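Local coordinates for protein peroxiredoxin PRX1, mitochondrial (Saccharomyces cerevisiae, PDB 5YKJ) that reduces peroxides as a mitochondrial 1-Cys peroxiredoxin, its oxidised thiol probably being resolved through the glutathione and thioredoxin systems, at residues Ser6-Phe11 with Lys137-Ile142; Asp28-Leu33 with Ile133-Lys138. All blocks are in the same frame, centred on the assembly; numbering follows the deposited sequence.

Contact 1 (Ser6-Phe11 with Lys137-Ile142); sequences SDAPNF and KKIRLI
D7 and K138 run side by side and point the same way where the N-terminal segment of this thioredoxin-fold peroxiredoxin meets the turn that leads into strand 139-144, an outermost strand of the central five-stranded sheet within the chain. A single bridge pairs the two residues, their CA atoms 4.6 Å apart. On both, CG lies anti to the carbonyl carbon and beside the backbone N (chi1 -67° for D7, -58° for K138), which starts the two chains off on similar courses. The lysine then bends at chi2 and chi4, and its NZ comes within 3.3 Å of OD1 of D7, a long, weak salt bridge that is doubtful in detail because the model packs OD1 too tightly against the lysine chain. An alanine in place of K138 would probably leave the D7 carboxylate without this charged mate while sparing the backbone pairing beneath it.

That pairing rests on two nearly straight hydrogen bonds around the D7-K138 bridge: I139 N gives to S6 O at 2.9 Å, and A8 N gives to K137 O, also at 2.9 Å. Next to this polar pair lies an apolar one. A8 directs its CB toward the strand, where it meets CG1 of I139 at 3.8 Å; I139 CD1 comes within 4.0 Å of A8 CA. L2 also packs on I139, and I133 touches A8, so the N-terminal loop also packs on strand 129-133. The ammonium group of K137 turns away from this loop to bond the backbone O of G27, whereas its carbonyl stays with A8, K137 O lying 3.5 Å from A8 CB.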
ATOM      1  N   SER A   6       0.717   6.083 -12.299  1.00 11.61           N
ATOM      2  CA  SER A   6      -0.585   5.969 -12.901  1.00 10.58           C
ATOM      3  C   SER A   6      -1.634   6.369 -11.848  1.00 10.51           C
ATOM      4  O   SER A   6      -1.402   6.253 -10.729  1.00 12.86           O
ATOM      5  CB  SER A   6      -0.890   4.522 -13.314  1.00  8.84           C
ATOM      6  OG  SER A   6      -0.090   4.101 -14.357  1.00  9.93           O
ATOM      7  N   ASP A   7      -2.775   6.805 -12.308  1.00 12.63           N
ATOM      8  CA  ASP A   7      -3.873   7.071 -11.423  1.00 11.88           C
ATOM      9  C   ASP A   7      -4.448   5.735 -10.969  1.00 12.46           C
ATOM     10  O   ASP A   7      -4.640   4.896 -11.719  1.00  9.86           O
ATOM     11  CB  ASP A   7      -5.004   7.815 -12.112  1.00 15.95           C
ATOM     12  CG  ASP A   7      -4.634   9.225 -12.516  1.00 39.81           C
ATOM     13  OD1 ASP A   7      -3.888   9.882 -11.814  1.00 28.24           O
ATOM     14  OD2 ASP A   7      -5.138   9.615 -13.559  1.00 54.36           O
ATOM     15  N   ALA A   8      -4.745   5.642  -9.695  1.00 11.49           N
ATOM     16  CA  ALA A   8      -5.405   4.485  -9.169  1.00  8.55           C
ATOM     17  C   ALA A   8      -6.892   4.613  -9.541  1.00  9.78           C
ATOM     18  O   ALA A   8      -7.545   5.487  -9.173  1.00 10.17           O
ATOM     19  CB  ALA A   8      -5.281   4.454  -7.668  1.00 10.11           C
ATOM     20  N   PRO A   9      -7.386   3.650 -10.313  1.00  7.77           N
ATOM     21  CA  PRO A   9      -8.778   3.741 -10.740  1.00 12.02           C
ATOM     22  C   PRO A   9      -9.778   3.664  -9.602  1.00 10.44           C
ATOM     23  O   PRO A   9      -9.620   2.910  -8.745  1.00 10.01           O
ATOM     24  CB  PRO A   9      -8.991   2.513 -11.629  1.00 18.00           C
ATOM     25  CG  PRO A   9      -7.741   1.789 -11.653  1.00 21.09           C
ATOM     26  CD  PRO A   9      -6.691   2.535 -10.942  1.00  9.99           C
ATOM     27  N   ASN A  10     -10.801   4.495  -9.673  1.00 10.18           N
ATOM     28  CA  ASN A  10     -11.844   4.465  -8.702  1.00 10.78           C
ATOM     29  C   ASN A  10     -12.814   3.318  -8.989  1.00 12.14           C
ATOM     30  O   ASN A  10     -12.904   2.856 -10.058  1.00 11.33           O
ATOM     31  CB  ASN A  10     -12.599   5.785  -8.701  1.00 10.21           C
ATOM     32  CG  ASN A  10     -13.438   5.985  -7.438  1.00 14.96           C
ATOM     33  OD1 ASN A  10     -13.406   5.194  -6.552  1.00 12.51           O
ATOM     34  ND2 ASN A  10     -14.207   7.061  -7.417  1.00 13.97           N
ATOM     35  N   PHE A  11     -13.533   2.905  -7.975  1.00  9.06           N
ATOM     36  CA  PHE A  11     -14.464   1.823  -8.100  1.00 12.09           C
ATOM     37  C   PHE A  11     -15.460   1.846  -6.965  1.00 12.03           C
ATOM     38  O   PHE A  11     -15.219   2.420  -6.015  1.00 11.08           O
ATOM     39  CB  PHE A  11     -13.757   0.433  -8.173  1.00 10.24           C
ATOM     40  CG  PHE A  11     -12.868   0.112  -7.004  1.00 13.01           C
ATOM     41  CD1 PHE A  11     -13.375  -0.515  -5.891  1.00 11.08           C
ATOM     42  CD2 PHE A  11     -11.524   0.384  -7.032  1.00 10.65           C
ATOM     43  CE1 PHE A  11     -12.601  -0.772  -4.794  1.00 10.49           C
ATOM     44  CE2 PHE A  11     -10.744   0.087  -5.951  1.00 10.17           C
ATOM     45  CZ  PHE A  11     -11.275  -0.509  -4.843  1.00  7.80           C
ATOM     46  N   LYS A 137      -4.611  10.332  -5.430  1.00  9.78           N
ATOM     47  CA  LYS A 137      -4.946   9.107  -6.091  1.00 10.57           C
ATOM     48  C   LYS A 137      -3.903   8.590  -7.066  1.00 13.62           C
ATOM     49  O   LYS A 137      -4.223   7.834  -7.900  1.00 13.80           O
ATOM     50  CB  LYS A 137      -6.330   9.116  -6.755  1.00 12.46           C
ATOM     51  CG  LYS A 137      -7.432   9.711  -5.908  1.00 11.10           C
ATOM     52  CD  LYS A 137      -7.749   8.902  -4.650  1.00 14.64           C
ATOM     53  CE  LYS A 137      -8.713   9.617  -3.717  1.00 15.93           C
ATOM     54  NZ  LYS A 137      -8.097  10.653  -2.861  1.00 14.80           N
ATOM     55  N   LYS A 138      -2.654   8.976  -6.874  1.00  9.70           N
ATOM     56  CA  LYS A 138      -1.621   8.462  -7.715  1.00 12.07           C
ATOM     57  C   LYS A 138      -1.011   7.251  -7.080  1.00 11.35           C
ATOM     58  O   LYS A 138      -0.767   7.249  -5.989  1.00 10.70           O
ATOM     59  CB  LYS A 138      -0.471   9.467  -7.939  1.00 11.14           C
ATOM     60  CG  LYS A 138      -0.927  10.754  -8.527  1.00 14.85           C
ATOM     61  CD  LYS A 138      -1.429  10.466  -9.896  1.00 23.56           C
ATOM     62  CE  LYS A 138      -2.097  11.685 -10.478  1.00 51.63           C
ATOM     63  NZ  LYS A 138      -1.457  12.080 -11.722  1.00 61.25           N
ATOM     64  N   ILE A 139      -0.749   6.229  -7.890  1.00  7.83           N
ATOM     65  CA  ILE A 139      -0.055   5.059  -7.434  1.00  8.85           C
ATOM     66  C   ILE A 139       1.421   5.469  -7.354  1.00  8.04           C
ATOM     67  O   ILE A 139       1.989   5.895  -8.276  1.00  9.16           O
ATOM     68  CB  ILE A 139      -0.229   3.871  -8.403  1.00  7.64           C
ATOM     69  CG1 ILE A 139      -1.686   3.432  -8.457  1.00  8.06           C
ATOM     70  CG2 ILE A 139       0.633   2.744  -7.908  1.00  8.29           C
ATOM     71  CD1 ILE A 139      -2.021   2.492  -9.595  1.00 11.59           C
ATOM     72  N   ARG A 140       1.998   5.318  -6.183  1.00  8.30           N
ATOM     73  CA  ARG A 140       3.357   5.727  -5.931  1.00  6.98           C
ATOM     74  C   ARG A 140       4.413   4.623  -5.877  1.00  9.61           C
ATOM     75  O   ARG A 140       5.544   4.846  -6.106  1.00  9.41           O
ATOM     76  CB  ARG A 140       3.425   6.600  -4.665  1.00  7.18           C
ATOM     77  CG  ARG A 140       2.496   7.802  -4.697  1.00  9.00           C
ATOM     78  CD  ARG A 140       2.965   8.865  -5.672  1.00 11.04           C
ATOM     79  NE  ARG A 140       4.262   9.383  -5.300  1.00 13.33           N
ATOM     80  CZ  ARG A 140       4.417  10.372  -4.449  1.00 12.52           C
ATOM     81  NH1 ARG A 140       3.380  10.982  -3.958  1.00 11.96           N
ATOM     82  NH2 ARG A 140       5.617  10.759  -4.115  1.00 17.36           N
ATOM     83  N   LEU A 141       3.950   3.451  -5.530  1.00  8.49           N
ATOM     84  CA  LEU A 141       4.801   2.310  -5.337  1.00  6.45           C
ATOM     85  C   LEU A 141       3.960   1.053  -5.405  1.00  7.14           C
ATOM     86  O   LEU A 141       2.907   1.062  -4.944  1.00  8.63           O
ATOM     87  CB  LEU A 141       5.465   2.409  -3.942  1.00  7.81           C
ATOM     88  CG  LEU A 141       6.568   1.444  -3.510  1.00  9.48           C
ATOM     89  CD1 LEU A 141       7.581   2.093  -2.559  1.00 11.15           C
ATOM     90  CD2 LEU A 141       5.987   0.239  -2.789  1.00 10.94           C
ATOM     91  N   ILE A 142       4.532   0.010  -6.004  1.00  6.05           N
ATOM     92  CA  ILE A 142       3.887  -1.267  -6.149  1.00  7.57           C
ATOM     93  C   ILE A 142       4.836  -2.394  -5.810  1.00  9.85           C
ATOM     94  O   ILE A 142       5.959  -2.313  -6.089  1.00  9.72           O
ATOM     95  CB  ILE A 142       3.410  -1.470  -7.623  1.00  9.31           C
ATOM     96  CG1 ILE A 142       2.539  -0.322  -8.083  1.00  9.10           C
ATOM     97  CG2 ILE A 142       2.598  -2.745  -7.810  1.00 11.42           C
ATOM     98  CD1 ILE A 142       2.169  -0.429  -9.532  1.00 13.67           C
TER

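Contact 2 (Asp28-Leu33 with Ile133-Lys138); sequences DSWGVL and IDPKKK
The indole of W30 lies with one face against D134 and P135, where strand 30-36 runs antiparallel to the end of strand 129-133 and the chain enters the turn that leads to strand 139-144. From CB, which has I133 O 3.7 Å away, CG leaves anti to the carbonyl carbon (chi1 -77°) and comes up to P135 CD. On the five-membered ring, CD1 and NE1 both meet CG and CD of the proline; CD sits 3.5 Å from the ring centroid, only 8° off its normal, a CH-pi contact. Farther out, CE3 lies near both I133 O and D134 CA, CZ2 has D134 CB and P135 CD near it, and CZ3 and CH2 approach D134 CB, which makes a second CH-pi contact 3.8 Å from the six-membered centroid. L163, Q164 and D167 of helix 153-169 also pack on the indole.

Beside the ring, G31 and I133 form an antiparallel hydrogen-bonded pair, with G31 N to I133 O and I133 N to G31 O both 2.8 Å. The type I turn from D134 to K137 follows. D134 OD1 accepts from K136 N, an Asx turn, and from K138 N, the two donors reaching it from opposite faces of the carboxylate plane, while OD2 pairs with R140.

One water donates to S29 O and D134 O and accepts from K137 NZ; another links D28 OD1 to P135 O. The chemistry is thus divided: the D134 carboxylate, its plane 86° from the indole, spends its oxygens on the turn and on R140, leaving the aliphatic carbons of D134 and P135 to meet the aromatic face.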
ATOM      1  N   ASP A  28      -8.790  12.302   1.688  1.00 16.36           N
ATOM      2  CA  ASP A  28      -7.531  12.957   1.487  1.00 15.30           C
ATOM      3  C   ASP A  28      -6.367  12.223   2.180  1.00 21.83           C
ATOM      4  O   ASP A  28      -5.369  12.787   2.398  1.00 21.16           O
ATOM      5  CB  ASP A  28      -7.548  14.403   1.980  1.00 26.96           C
ATOM      6  CG  ASP A  28      -8.498  15.259   1.231  1.00 40.73           C
ATOM      7  OD1 ASP A  28      -8.666  15.094   0.032  1.00 37.94           O
ATOM      8  OD2 ASP A  28      -9.105  16.108   1.880  1.00 48.73           O
ATOM      9  N   SER A  29      -6.547  10.968   2.525  1.00 16.01           N
ATOM     10  CA  SER A  29      -5.528  10.205   3.163  1.00 10.95           C
ATOM     11  C   SER A  29      -4.704   9.451   2.120  1.00 12.51           C
ATOM     12  O   SER A  29      -5.100   9.324   1.002  1.00 12.50           O
ATOM     13  CB  SER A  29      -6.162   9.182   4.084  1.00 10.41           C
ATOM     14  OG  SER A  29      -6.766   9.771   5.200  1.00 14.40           O
ATOM     15  N   TRP A  30      -3.577   8.961   2.546  1.00 10.79           N
ATOM     16  CA  TRP A  30      -2.794   8.070   1.713  1.00 11.32           C
ATOM     17  C   TRP A  30      -3.542   6.729   1.858  1.00 10.47           C
ATOM     18  O   TRP A  30      -4.307   6.527   2.743  1.00 10.93           O
ATOM     19  CB  TRP A  30      -1.352   7.895   2.216  1.00 12.74           C
ATOM     20  CG  TRP A  30      -0.465   9.018   1.914  1.00  9.33           C
ATOM     21  CD1 TRP A  30      -0.483  10.236   2.483  1.00 10.25           C
ATOM     22  CD2 TRP A  30       0.621   9.025   1.011  1.00 10.63           C
ATOM     23  NE1 TRP A  30       0.500  11.021   1.970  1.00 13.49           N
ATOM     24  CE2 TRP A  30       1.212  10.289   1.072  1.00 11.08           C
ATOM     25  CE3 TRP A  30       1.173   8.084   0.170  1.00 10.69           C
ATOM     26  CZ2 TRP A  30       2.288  10.637   0.285  1.00 14.01           C
ATOM     27  CZ3 TRP A  30       2.280   8.437  -0.596  1.00 11.37           C
ATOM     28  CH2 TRP A  30       2.810   9.694  -0.533  1.00 12.90           C
ATOM     29  N   GLY A  31      -3.236   5.835   0.949  1.00 10.05           N
ATOM     30  CA  GLY A  31      -3.825   4.534   0.950  1.00 12.70           C
ATOM     31  C   GLY A  31      -2.865   3.381   0.640  1.00  8.83           C
ATOM     32  O   GLY A  31      -1.961   3.543  -0.075  1.00  9.69           O
ATOM     33  N   VAL A  32      -3.145   2.252   1.246  1.00  9.08           N
ATOM     34  CA  VAL A  32      -2.455   1.017   0.970  1.00  8.78           C
ATOM     35  C   VAL A  32      -3.524  -0.033   0.589  1.00  9.73           C
ATOM     36  O   VAL A  32      -4.297  -0.430   1.405  1.00  9.69           O
ATOM     37  CB  VAL A  32      -1.568   0.538   2.129  1.00  9.89           C
ATOM     38  CG1 VAL A  32      -0.935  -0.794   1.798  1.00  9.34           C
ATOM     39  CG2 VAL A  32      -0.463   1.500   2.411  1.00  8.06           C
ATOM     40  N   LEU A  33      -3.524  -0.426  -0.685  1.00  8.56           N
ATOM     41  CA  LEU A  33      -4.423  -1.437  -1.149  1.00  7.82           C
ATOM     42  C   LEU A  33      -3.604  -2.742  -1.291  1.00  6.41           C
ATOM     43  O   LEU A  33      -2.684  -2.769  -2.028  1.00  8.67           O
ATOM     44  CB  LEU A  33      -5.078  -1.040  -2.457  1.00  7.23           C
ATOM     45  CG  LEU A  33      -5.919  -2.004  -3.269  1.00 10.15           C
ATOM     46  CD1 LEU A  33      -7.155  -2.385  -2.519  1.00 14.98           C
ATOM     47  CD2 LEU A  33      -6.206  -1.450  -4.657  1.00 13.30           C
ATOM     48  N   ILE A 133      -0.898   4.416  -2.480  1.00  7.09           N
ATOM     49  CA  ILE A 133      -1.585   5.505  -3.178  1.00  7.42           C
ATOM     50  C   ILE A 133      -1.589   6.814  -2.392  1.00  8.67           C
ATOM     51  O   ILE A 133      -1.832   6.824  -1.243  1.00 10.01           O
ATOM     52  CB  ILE A 133      -2.993   5.055  -3.449  1.00  7.71           C
ATOM     53  CG1 ILE A 133      -2.924   3.788  -4.268  1.00  8.99           C
ATOM     54  CG2 ILE A 133      -3.840   6.100  -4.143  1.00 10.00           C
ATOM     55  CD1 ILE A 133      -4.212   3.008  -4.325  1.00 14.76           C
ATOM     56  N   ASP A 134      -1.257   7.892  -3.080  1.00  8.05           N
ATOM     57  CA  ASP A 134      -1.222   9.163  -2.443  1.00 11.23           C
ATOM     58  C   ASP A 134      -2.603   9.821  -2.374  1.00  8.91           C
ATOM     59  O   ASP A 134      -3.527   9.356  -2.872  1.00 11.37           O
ATOM     60  CB  ASP A 134      -0.096  10.055  -2.979  1.00 11.32           C
ATOM     61  CG  ASP A 134      -0.388  10.662  -4.357  1.00 11.37           C
ATOM     62  OD1 ASP A 134      -1.501  10.661  -4.791  1.00 11.42           O
ATOM     63  OD2 ASP A 134       0.571  11.122  -4.926  1.00 10.34           O
ATOM     64  N   PRO A 135      -2.659  10.973  -1.688  1.00 10.81           N
ATOM     65  CA  PRO A 135      -3.913  11.715  -1.501  1.00 13.15           C
ATOM     66  C   PRO A 135      -4.533  12.219  -2.799  1.00 13.58           C
ATOM     67  O   PRO A 135      -5.674  12.481  -2.829  1.00 13.60           O
ATOM     68  CB  PRO A 135      -3.522  12.862  -0.562  1.00 21.08           C
ATOM     69  CG  PRO A 135      -2.362  12.349   0.201  1.00 17.43           C
ATOM     70  CD  PRO A 135      -1.620  11.433  -0.755  1.00 11.81           C
ATOM     71  N   LYS A 136      -3.739  12.313  -3.852  1.00 12.53           N
ATOM     72  CA  LYS A 136      -4.200  12.715  -5.169  1.00 14.53           C
ATOM     73  C   LYS A 136      -4.551  11.499  -6.032  1.00 11.26           C
ATOM     74  O   LYS A 136      -4.753  11.649  -7.160  1.00 14.24           O
ATOM     75  CB  LYS A 136      -3.195  13.594  -5.909  1.00 14.32           C
ATOM     76  CG  LYS A 136      -2.659  14.714  -5.103  1.00 22.25           C
ATOM     77  CD  LYS A 136      -3.686  15.658  -4.582  1.00 31.55           C
ATOM     78  CE  LYS A 136      -4.933  15.777  -5.406  1.00 51.96           C
ATOM     79  NZ  LYS A 136      -4.740  16.381  -6.741  1.00 61.84           N
ATOM     80  N   LYS A 137      -4.611  10.332  -5.430  1.00  9.78           N
ATOM     81  CA  LYS A 137      -4.946   9.107  -6.091  1.00 10.57           C
ATOM     82  C   LYS A 137      -3.903   8.590  -7.066  1.00 13.62           C
ATOM     83  O   LYS A 137      -4.223   7.834  -7.900  1.00 13.80           O
ATOM     84  CB  LYS A 137      -6.330   9.116  -6.755  1.00 12.46           C
ATOM     85  CG  LYS A 137      -7.432   9.711  -5.908  1.00 11.10           C
ATOM     86  CD  LYS A 137      -7.749   8.902  -4.650  1.00 14.64           C
ATOM     87  CE  LYS A 137      -8.713   9.617  -3.717  1.00 15.93           C
ATOM     88  NZ  LYS A 137      -8.097  10.653  -2.861  1.00 14.80           N
ATOM     89  N   LYS A 138      -2.654   8.976  -6.874  1.00  9.70           N
ATOM     90  CA  LYS A 138      -1.621   8.462  -7.715  1.00 12.07           C
ATOM     91  C   LYS A 138      -1.011   7.251  -7.080  1.00 11.35           C
ATOM     92  O   LYS A 138      -0.767   7.249  -5.989  1.00 10.70           O
ATOM     93  CB  LYS A 138      -0.471   9.467  -7.939  1.00 11.14           C
ATOM     94  CG  LYS A 138      -0.927  10.754  -8.527  1.00 14.85           C
ATOM     95  CD  LYS A 138      -1.429  10.466  -9.896  1.00 23.56           C
ATOM     96  CE  LYS A 138      -2.097  11.685 -10.478  1.00 51.63           C
ATOM     97  NZ  LYS A 138      -1.457  12.080 -11.722  1.00 61.25           N
TER
HETATM   98  O   HOH W   1      -6.689  14.835  -1.606  1.00 31.46           O
HETATM   99  O   HOH W   2      -6.013   9.043  -1.644  1.00 13.10           O

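How the contacts relate
Both contacts reach the same five-stranded sheet, their centres about 7 Å apart, and both belong to the AhpC/TSA-family part of the chain. Along the chain the N-terminal loop 6-11 comes first, then segment 28-33, which runs into strand 30-36, and some 100 residues later the continuous run 133-142, which serves both: contact 2 uses the hairpin turn after strand 129-133, contact 1 the turn's end and strand 139-144. K137 and K138 belong to both. R140 NH1 of contact 1 lies 3.7 Å from W30 CH2 of contact 2, so the two also pack directly together. One hairpin thus ties the chain's beginning and strand 30-36 into a single thioredoxin-like core.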